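Local structure of ketosynthase (Streptomyces sp. MSC090213JE08, 6KXD) at residues 170-175 / 185-190; 234-239 / 336-341; 301-306 / 358-363. The protein probably acts as the chain-length-factor half of a ketosynthase heterodimer in the highly reducing type II polyketide synthase that makes ishigamide. All coordinates share one frame; numbering follows the deposited sequence.

In the fold
The three contacts are consistent with the layered thiolase fold expected of ketosynthases, in which sheets and helices alternate. Interaction 1 closes first along the chain, joining strand 171-174 to helix 180-193. Interactions 2 and 3 follow with alternating segments: strand 229-240 meets helix 332-344, and helix 298-310 meets strand 354-360. Interactions 1 and 2, with centres about 14 Å apart, touch where Leu-185 packs on Ile-337. Interactions 2 and 3, with centres about 20 Å apart, are tied through Gln-336, whose NE2 probably donates a hydrogen bond to Cys-358 O. Interactions 1 and 3 both reach the partner subunit, the latter through the end of 358-363, whereas no other chain touches interaction 2.

Interaction 1. Residues 170-175 / 185-190; sequences PNTTVA and LNYARR
Thr-172 and Tyr-187 reach for each other from opposite directions, the first from strand 171-174, which pairs with strand 114-119 and, through backbone hydrogen bonds, with the partner subunit, the second from the helix that follows it. In the thiolase fold suggested by the family, helix 180-193 is one of the inner helices, so this contact fixes an inner helix against its sheet. The tyrosine ring is carried straight out from the helix because CG stands anti to the backbone N (chi1 178°). Tyr-187 OH and Thr-172 OG1 share a hydrogen bond of 2.8 Å in which either could be the donor. The threonine OG1 approaches the ring obliquely, lying 3.4 Å from Tyr-187 CE2. The threonine methyl leans in as well, with CG2 3.6 Å from Tyr-187 CZ. A beta-branched threonine suits this place, since one branch satisfies a buried phenol while the other gives it an apolar neighbour. Val-117 of strand 114-119 and Tyr-200 of strand 199-206 also touch the tyrosine, and Tyr-175 of the partner subunit packs on Thr-172.

On the same helix a polar group forms beside the tyrosine. The guanidinium of Arg-189 grips Asn-186 side-on, NE and NH2 both 2.8 Å from OD1 and both coming from the same face of the amide. OD1 lies in the guanidinium plane but sees its two donors tilted from its own carbonyl plane. Arg-189 and Arg-190 also form salt bridges to Glu-188 of the partner subunit, so two arginines converge on one carboxylate at the interface. The amide of Asn-186 lies over the second of them, with ND2 3.4 Å above one face of the Arg-190 guanidinium, offset toward its rim.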
loop_
_atom_site.group_PDB
_atom_site.type_symbol
_atom_site.label_atom_id
_atom_site.label_comp_id
_atom_site.label_asym_id
_atom_site.label_seq_id
_atom_site.Cartn_x
_atom_site.Cartn_y
_atom_site.Cartn_z
ATOM N N PRO B 170 -14.045 0.591 -1.806
ATOM C CA PRO B 170 -12.667 0.146 -1.568
ATOM C C PRO B 170 -11.757 1.371 -1.380
ATOM O O PRO B 170 -11.885 2.406 -2.053
ATOM C CB PRO B 170 -12.329 -0.601 -2.858
ATOM C CG PRO B 170 -13.685 -1.102 -3.330
ATOM C CD PRO B 170 -14.601 0.057 -3.057
ATOM N N ASN B 171 -10.845 1.266 -0.429
ATOM C CA ASN B 171 -9.998 2.360 -0.060
ATOM C C ASN B 171 -8.593 1.809 0.131
ATOM O O ASN B 171 -8.380 1.086 1.080
ATOM C CB ASN B 171 -10.478 3.029 1.210
ATOM C CG ASN B 171 -9.849 4.383 1.395
ATOM O OD1 ASN B 171 -8.811 4.495 2.038
ATOM N ND2 ASN B 171 -10.508 5.411 0.874
ATOM N N THR B 172 -7.690 2.155 -0.792
ATOM C CA THR B 172 -6.398 1.562 -0.815
ATOM C C THR B 172 -5.342 2.663 -0.955
ATOM O O THR B 172 -5.533 3.700 -1.567
ATOM C CB THR B 172 -6.277 0.563 -1.964
ATOM O OG1 THR B 172 -7.372 -0.339 -1.870
ATOM C CG2 THR B 172 -4.984 -0.221 -1.918
ATOM N N THR B 173 -4.167 2.403 -0.369
ATOM C CA THR B 173 -3.013 3.214 -0.552
ATOM C C THR B 173 -1.901 2.272 -0.985
ATOM O O THR B 173 -1.816 1.146 -0.431
ATOM C CB THR B 173 -2.602 3.955 0.728
ATOM O OG1 THR B 173 -3.775 4.661 1.122
ATOM C CG2 THR B 173 -1.468 4.927 0.532
ATOM N N VAL B 174 -1.143 2.692 -1.989
ATOM C CA VAL B 174 -0.063 1.870 -2.500
ATOM C C VAL B 174 1.166 2.764 -2.492
ATOM O O VAL B 174 1.108 3.946 -2.612
ATOM C CB VAL B 174 -0.316 1.267 -3.897
ATOM C CG1 VAL B 174 -1.486 0.304 -3.877
ATOM C CG2 VAL B 174 -0.475 2.350 -4.963
ATOM N N ALA B 175 2.319 2.154 -2.254
ATOM C CA ALA B 175 3.530 2.899 -2.238
ATOM C C ALA B 175 4.162 2.754 -3.620
ATOM O O ALA B 175 3.488 2.413 -4.550
ATOM C CB ALA B 175 4.438 2.382 -1.142
ATOM N N LEU B 185 -3.146 3.093 -10.680
ATOM C CA LEU B 185 -4.009 3.059 -11.832
ATOM C C LEU B 185 -4.277 1.604 -12.196
ATOM O O LEU B 185 -5.396 1.219 -12.537
ATOM C CB LEU B 185 -3.340 3.803 -12.979
ATOM C CG LEU B 185 -4.123 3.810 -14.276
ATOM C CD1 LEU B 185 -5.523 4.353 -14.067
ATOM C CD2 LEU B 185 -3.387 4.647 -15.288
ATOM N N ASN B 186 -3.229 0.777 -12.147
ATOM C CA ASN B 186 -3.380 -0.599 -12.537
ATOM C C ASN B 186 -4.231 -1.357 -11.512
ATOM O O ASN B 186 -5.068 -2.235 -11.832
ATOM C CB ASN B 186 -2.034 -1.291 -12.684
ATOM C CG ASN B 186 -2.160 -2.469 -13.617
ATOM O OD1 ASN B 186 -2.799 -2.340 -14.663
ATOM N ND2 ASN B 186 -1.508 -3.545 -13.258
ATOM N N TYR B 187 -4.032 -1.006 -10.237
ATOM C CA TYR B 187 -4.804 -1.569 -9.190
ATOM C C TYR B 187 -6.298 -1.285 -9.431
ATOM O O TYR B 187 -7.147 -2.201 -9.393
ATOM C CB TYR B 187 -4.267 -1.003 -7.867
ATOM C CG TYR B 187 -5.006 -1.474 -6.647
ATOM C CD1 TYR B 187 -4.622 -2.614 -5.971
ATOM C CD2 TYR B 187 -6.094 -0.786 -6.176
ATOM C CE1 TYR B 187 -5.275 -3.031 -4.832
ATOM C CE2 TYR B 187 -6.778 -1.214 -5.057
ATOM C CZ TYR B 187 -6.393 -2.361 -4.396
ATOM O OH TYR B 187 -7.052 -2.789 -3.254
ATOM N N ALA B 188 -6.609 -0.029 -9.651
ATOM C CA ALA B 188 -8.019 0.408 -9.916
ATOM C C ALA B 188 -8.575 -0.355 -11.124
ATOM O O ALA B 188 -9.692 -0.873 -11.081
ATOM C CB ALA B 188 -8.035 1.863 -10.161
ATOM N N ARG B 189 -7.786 -0.402 -12.189
ATOM C CA ARG B 189 -8.157 -1.049 -13.409
ATOM C C ARG B 189 -8.539 -2.491 -13.103
ATOM O O ARG B 189 -9.568 -2.964 -13.558
ATOM C CB ARG B 189 -7.028 -0.980 -14.446
ATOM C CG ARG B 189 -7.331 -1.801 -15.688
ATOM C CD ARG B 189 -6.195 -1.675 -16.678
ATOM N NE ARG B 189 -5.063 -2.522 -16.296
ATOM C CZ ARG B 189 -5.034 -3.842 -16.426
ATOM N NH1 ARG B 189 -5.998 -4.457 -17.094
ATOM N NH2 ARG B 189 -4.051 -4.549 -15.885
ATOM N N ARG B 190 -7.694 -3.197 -12.349
ATOM C CA ARG B 190 -7.950 -4.588 -12.039
ATOM C C ARG B 190 -9.186 -4.761 -11.160
ATOM O O ARG B 190 -10.054 -5.549 -11.470
ATOM C CB ARG B 190 -6.753 -5.194 -11.336
ATOM C CG ARG B 190 -5.601 -5.390 -12.287
ATOM C CD ARG B 190 -5.056 -6.755 -12.129
ATOM N NE ARG B 190 -4.067 -6.964 -13.163
ATOM C CZ ARG B 190 -2.756 -6.931 -12.990
ATOM N NH1 ARG B 190 -2.218 -6.714 -11.789
ATOM N NH2 ARG B 190 -1.997 -7.119 -14.061
#

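Interaction 2. Residues 234-239 / 336-341; sequences GLFLVE and QIAAVL
Phe-236 carries this contact, pushing its ring from strand 234-239 against Ile-337, Ala-338 and Leu-341 of helix 336-341. The pairing is a helix laid over a sheet, as in the layered thiolase fold; the axes of the two short segments approach to 8.7 Å and make an angle of 64°. A phenylalanine suits the place because its long, flat ring spans the gap from strand to helix and reaches Ile-337 and Leu-341 together.

The apolar contacts come first. The far rim of the ring does the touching: CE1 lies 3.5 Å from Ile-337 CG2, and CZ is 3.7 Å from Ile-337 CB. The isoleucine methyl is brought here by its first torsion, which sets CG2 anti to the backbone N and sends the longer CG1 branch elsewhere. One helical turn on, Leu-341 presents CD1 to the same rim, 3.8 Å from Phe-236 CE1. Both aliphatic groups meet the ring obliquely.

The other kind of contact is with the backbone. Ala-338 N lies at the ring edge, near its plane, 3.8 Å from Phe-236 CZ. A small alanine lets the ring come this close to the main chain, its CB staying 4.3 Å from Phe-236 CE1. With an alanine here instead of the phenylalanine, Ile-337 and Leu-341 would probably lose the surface they share, and a gap would be likely to open between strand and helix.

Around the pair, Trp-25 of strand 20-29 touches both Phe-236 and Leu-341. On the strand's other face Leu-235 and Leu-237 pack on helix 86-99, while Ile-337 and Val-340 reach strand 354-360, leaving helix 332-344 wedged between strands of both halves of the chain.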
loop_
_atom_site.group_PDB
_atom_site.type_symbol
_atom_site.label_atom_id
_atom_site.label_comp_id
_atom_site.label_asym_id
_atom_site.label_seq_id
_atom_site.Cartn_x
_atom_site.Cartn_y
_atom_site.Cartn_z
ATOM N N GLY B 234 -2.062 14.547 -7.885
ATOM C CA GLY B 234 -2.879 14.410 -9.051
ATOM C C GLY B 234 -3.839 13.281 -8.855
ATOM O O GLY B 234 -3.435 12.234 -8.295
ATOM N N LEU B 235 -5.108 13.484 -9.261
ATOM C CA LEU B 235 -6.153 12.510 -9.144
ATOM C C LEU B 235 -6.988 12.449 -10.421
ATOM O O LEU B 235 -7.148 13.491 -11.095
ATOM C CB LEU B 235 -7.138 12.871 -8.033
ATOM C CG LEU B 235 -6.612 12.907 -6.606
ATOM C CD1 LEU B 235 -7.738 13.364 -5.692
ATOM C CD2 LEU B 235 -6.104 11.531 -6.173
ATOM N N PHE B 236 -7.451 11.239 -10.702
ATOM C CA PHE B 236 -8.262 10.896 -11.849
ATOM C C PHE B 236 -9.539 10.221 -11.407
ATOM O O PHE B 236 -9.542 9.410 -10.464
ATOM C CB PHE B 236 -7.508 9.958 -12.783
ATOM C CG PHE B 236 -6.172 10.538 -13.063
ATOM C CD1 PHE B 236 -6.059 11.626 -13.934
ATOM C CD2 PHE B 236 -5.066 10.080 -12.383
ATOM C CE1 PHE B 236 -4.823 12.199 -14.162
ATOM C CE2 PHE B 236 -3.842 10.703 -12.553
ATOM C CZ PHE B 236 -3.733 11.764 -13.445
ATOM N N LEU B 237 -10.626 10.571 -12.099
ATOM C CA LEU B 237 -11.824 9.823 -11.955
ATOM C C LEU B 237 -11.819 8.793 -13.086
ATOM O O LEU B 237 -11.743 9.175 -14.276
ATOM C CB LEU B 237 -13.004 10.805 -11.998
ATOM C CG LEU B 237 -14.326 10.223 -11.487
ATOM C CD1 LEU B 237 -14.765 9.060 -12.314
ATOM C CD2 LEU B 237 -14.191 9.782 -10.043
ATOM N N VAL B 238 -11.808 7.511 -12.751
ATOM C CA VAL B 238 -11.804 6.419 -13.704
ATOM C C VAL B 238 -13.141 5.668 -13.666
ATOM O O VAL B 238 -13.656 5.345 -12.605
ATOM C CB VAL B 238 -10.630 5.455 -13.428
ATOM C CG1 VAL B 238 -10.599 4.285 -14.385
ATOM C CG2 VAL B 238 -9.310 6.228 -13.456
ATOM N N GLU B 239 -13.660 5.361 -14.847
ATOM C CA GLU B 239 -14.936 4.641 -15.018
ATOM C C GLU B 239 -14.741 3.575 -16.095
ATOM O O GLU B 239 -13.713 3.557 -16.778
ATOM C CB GLU B 239 -16.043 5.612 -15.441
ATOM C CG GLU B 239 -16.004 6.917 -14.709
ATOM C CD GLU B 239 -17.267 7.725 -14.873
ATOM O OE1 GLU B 239 -17.163 8.941 -15.040
ATOM O OE2 GLU B 239 -18.363 7.091 -14.827
ATOM N N GLN B 336 2.201 13.247 -14.688
ATOM C CA GLN B 336 2.521 12.917 -16.081
ATOM C C GLN B 336 1.256 12.673 -16.916
ATOM O O GLN B 336 1.125 13.215 -18.025
ATOM C CB GLN B 336 3.467 11.726 -16.143
ATOM C CG GLN B 336 4.832 12.112 -15.635
ATOM C CD GLN B 336 5.627 10.878 -15.336
ATOM O OE1 GLN B 336 5.993 10.606 -14.212
ATOM N NE2 GLN B 336 5.887 10.114 -16.366
ATOM N N ILE B 337 0.342 11.882 -16.360
ATOM C CA ILE B 337 -0.913 11.603 -16.960
ATOM C C ILE B 337 -1.693 12.916 -17.077
ATOM O O ILE B 337 -2.208 13.215 -18.117
ATOM C CB ILE B 337 -1.672 10.520 -16.190
ATOM C CG1 ILE B 337 -0.971 9.160 -16.293
ATOM C CG2 ILE B 337 -3.086 10.464 -16.712
ATOM C CD1 ILE B 337 -1.545 8.109 -15.402
ATOM N N ALA B 338 -1.761 13.705 -16.013
ATOM C CA ALA B 338 -2.429 15.016 -16.056
ATOM C C ALA B 338 -1.822 15.942 -17.121
ATOM O O ALA B 338 -2.586 16.653 -17.796
ATOM C CB ALA B 338 -2.429 15.675 -14.718
ATOM N N ALA B 339 -0.495 15.955 -17.273
ATOM C CA ALA B 339 0.136 16.768 -18.295
ATOM C C ALA B 339 -0.351 16.327 -19.684
ATOM O O ALA B 339 -0.596 17.164 -20.545
ATOM C CB ALA B 339 1.627 16.729 -18.173
ATOM N N VAL B 340 -0.473 15.021 -19.915
ATOM C CA VAL B 340 -1.003 14.508 -21.157
ATOM C C VAL B 340 -2.431 15.016 -21.367
ATOM O O VAL B 340 -2.760 15.500 -22.466
ATOM C CB VAL B 340 -0.944 12.977 -21.253
ATOM C CG1 VAL B 340 -1.734 12.481 -22.442
ATOM C CG2 VAL B 340 0.484 12.457 -21.311
ATOM N N LEU B 341 -3.266 14.957 -20.321
ATOM C CA LEU B 341 -4.630 15.358 -20.463
ATOM C C LEU B 341 -4.718 16.876 -20.708
ATOM O O LEU B 341 -5.568 17.319 -21.510
ATOM C CB LEU B 341 -5.412 14.984 -19.203
ATOM C CG LEU B 341 -5.439 13.493 -18.877
ATOM C CD1 LEU B 341 -6.185 13.223 -17.574
ATOM C CD2 LEU B 341 -6.060 12.728 -19.996
#

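Interaction 3. Residues 301-306 / 358-363; sequences RAEHEA and CAVDRD
Two first torsions bring Glu-303 and Cys-358 together: CG of the glutamate lies anti to its own backbone nitrogen (chi1 169°), and SG of the cysteine does the same on the strand (chi1 179°). Beyond CG the glutamate chain stays extended, so the carboxylate reaches from helix 301-306 to the backbone of strand 358-360, whose segment runs nearly antiparallel to it, at 153°. This helix-on-strand layer is in keeping with an outer helix of a thiolase-like fold.

Cys-358 SG lies 3.3 Å from Glu-303 OE2, and the glutamate CG is 3.9 Å from the same sulfur. OE2 also stands 3.5 Å from the CA of Ala-359, whose methyl is on the other side of the strand. The other oxygen lies beside Val-360, OE1 4.0 Å from its CG2. The small cysteine leaves room for the carboxylate, and the valine offers a hydrocarbon wall beside it.

Past the strand's end, Asp-361 makes an Asx turn, OD2 accepting from Asp-363 N at 3.2 Å, met from above the carboxylate plane. Asp-363 then forms a salt bridge to Arg-147 of the partner subunit.

The buried carboxylate draws its main support from Cys-293 N, a hydrogen bond to OE2, while Ala-294 N adds a weak one to OE1. Glu-303 OE2 nevertheless sits 2.8 Å from Cys-358 O, two acceptors that are not hydrogen-bonded; Cys-358 O takes its bond from Gln-336 NE2. This closeness would tend to raise the carboxylate's pKa, an effect that the bond from Cys-293 probably offsets in part.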
loop_
_atom_site.group_PDB
_atom_site.type_symbol
_atom_site.label_atom_id
_atom_site.label_comp_id
_atom_site.label_asym_id
_atom_site.label_seq_id
_atom_site.Cartn_x
_atom_site.Cartn_y
_atom_site.Cartn_z
ATOM N N ARG B 301 17.880 9.429 -16.583
ATOM C CA ARG B 301 18.552 9.725 -17.821
ATOM C C ARG B 301 18.385 8.551 -18.786
ATOM O O ARG B 301 18.192 8.787 -19.950
ATOM C CB ARG B 301 20.026 10.057 -17.579
ATOM C CG ARG B 301 20.215 11.435 -16.956
ATOM C CD ARG B 301 21.663 11.798 -16.624
ATOM N NE ARG B 301 22.308 10.864 -15.702
ATOM C CZ ARG B 301 22.309 10.932 -14.367
ATOM N NH1 ARG B 301 21.599 11.838 -13.711
ATOM N NH2 ARG B 301 23.040 10.069 -13.689
ATOM N N ALA B 302 18.504 7.329 -18.272
ATOM C CA ALA B 302 18.393 6.143 -19.027
ATOM C C ALA B 302 16.966 6.046 -19.585
ATOM O O ALA B 302 16.758 5.618 -20.709
ATOM C CB ALA B 302 18.737 4.944 -18.173
ATOM N N GLU B 303 15.979 6.430 -18.765
ATOM C CA GLU B 303 14.589 6.398 -19.176
ATOM C C GLU B 303 14.375 7.321 -20.364
ATOM O O GLU B 303 13.737 6.903 -21.364
ATOM C CB GLU B 303 13.700 6.824 -18.010
ATOM C CG GLU B 303 12.268 7.071 -18.419
ATOM C CD GLU B 303 11.518 7.835 -17.324
ATOM O OE1 GLU B 303 12.161 8.621 -16.591
ATOM O OE2 GLU B 303 10.335 7.587 -17.166
ATOM N N HIS B 304 14.918 8.542 -20.266
ATOM C CA HIS B 304 14.824 9.505 -21.298
ATOM C C HIS B 304 15.488 8.960 -22.572
ATOM O O HIS B 304 14.903 9.071 -23.644
ATOM C CB HIS B 304 15.421 10.858 -20.909
ATOM C CG HIS B 304 15.232 11.847 -22.010
ATOM N ND1 HIS B 304 14.062 12.587 -22.144
ATOM C CD2 HIS B 304 15.998 12.148 -23.081
ATOM C CE1 HIS B 304 14.145 13.346 -23.217
ATOM N NE2 HIS B 304 15.321 13.086 -23.815
ATOM N N GLU B 305 16.690 8.410 -22.447
ATOM C CA GLU B 305 17.395 7.851 -23.646
ATOM C C GLU B 305 16.573 6.716 -24.269
ATOM O O GLU B 305 16.464 6.599 -25.482
ATOM C CB GLU B 305 18.813 7.376 -23.302
ATOM C CG GLU B 305 19.786 8.513 -23.043
ATOM C CD GLU B 305 19.760 9.604 -24.113
ATOM O OE1 GLU B 305 19.086 10.649 -23.897
ATOM O OE2 GLU B 305 20.389 9.395 -25.174
ATOM N N ALA B 306 16.011 5.851 -23.431
ATOM C CA ALA B 306 15.225 4.698 -23.879
ATOM C C ALA B 306 13.999 5.174 -24.670
ATOM O O ALA B 306 13.693 4.624 -25.707
ATOM C CB ALA B 306 14.835 3.826 -22.721
ATOM N N CYS B 358 5.802 7.084 -18.554
ATOM C CA CYS B 358 6.745 6.141 -18.084
ATOM C C CYS B 358 7.318 6.723 -16.786
ATOM O O CYS B 358 7.553 7.947 -16.696
ATOM C CB CYS B 358 7.875 5.967 -19.113
ATOM S SG CYS B 358 9.091 4.790 -18.486
ATOM N N ALA B 359 7.564 5.868 -15.802
ATOM C CA ALA B 359 8.268 6.309 -14.608
ATOM C C ALA B 359 9.197 5.210 -14.123
ATOM O O ALA B 359 8.959 4.047 -14.372
ATOM C CB ALA B 359 7.317 6.685 -13.518
ATOM N N VAL B 360 10.252 5.672 -13.438
ATOM C CA VAL B 360 11.248 4.840 -12.770
ATOM C C VAL B 360 11.427 5.361 -11.354
ATOM O O VAL B 360 11.348 6.514 -11.095
ATOM C CB VAL B 360 12.585 4.841 -13.535
ATOM C CG1 VAL B 360 12.345 4.294 -14.917
ATOM C CG2 VAL B 360 13.221 6.230 -13.617
ATOM N N ASP B 361 11.641 4.425 -10.452
ATOM C CA ASP B 361 11.723 4.744 -9.088
ATOM C C ASP B 361 13.057 4.212 -8.583
ATOM O O ASP B 361 13.597 3.206 -9.094
ATOM C CB ASP B 361 10.508 4.187 -8.371
ATOM C CG ASP B 361 10.482 4.594 -6.912
ATOM O OD1 ASP B 361 10.300 5.803 -6.670
ATOM O OD2 ASP B 361 10.682 3.704 -6.049
ATOM N N ARG B 362 13.598 4.882 -7.564
ATOM C CA ARG B 362 14.871 4.466 -6.996
ATOM C C ARG B 362 14.808 3.004 -6.565
ATOM O O ARG B 362 15.733 2.283 -6.760
ATOM C CB ARG B 362 15.269 5.313 -5.784
ATOM C CG ARG B 362 16.397 4.681 -4.977
ATOM C CD ARG B 362 17.373 5.665 -4.376
ATOM N NE ARG B 362 16.796 6.983 -4.193
ATOM C CZ ARG B 362 15.918 7.296 -3.259
ATOM N NH1 ARG B 362 15.319 6.350 -2.553
ATOM N NH2 ARG B 362 15.662 8.569 -3.026
ATOM N N ASP B 363 13.674 2.572 -6.017
ATOM C CA ASP B 363 13.595 1.264 -5.389
ATOM C C ASP B 363 13.508 0.152 -6.452
ATOM O O ASP B 363 13.318 -0.985 -6.072
ATOM C CB ASP B 363 12.473 1.267 -4.349
ATOM C CG ASP B 363 12.708 2.278 -3.213
ATOM O OD1 ASP B 363 13.880 2.607 -2.929
ATOM O OD2 ASP B 363 11.718 2.746 -2.623
#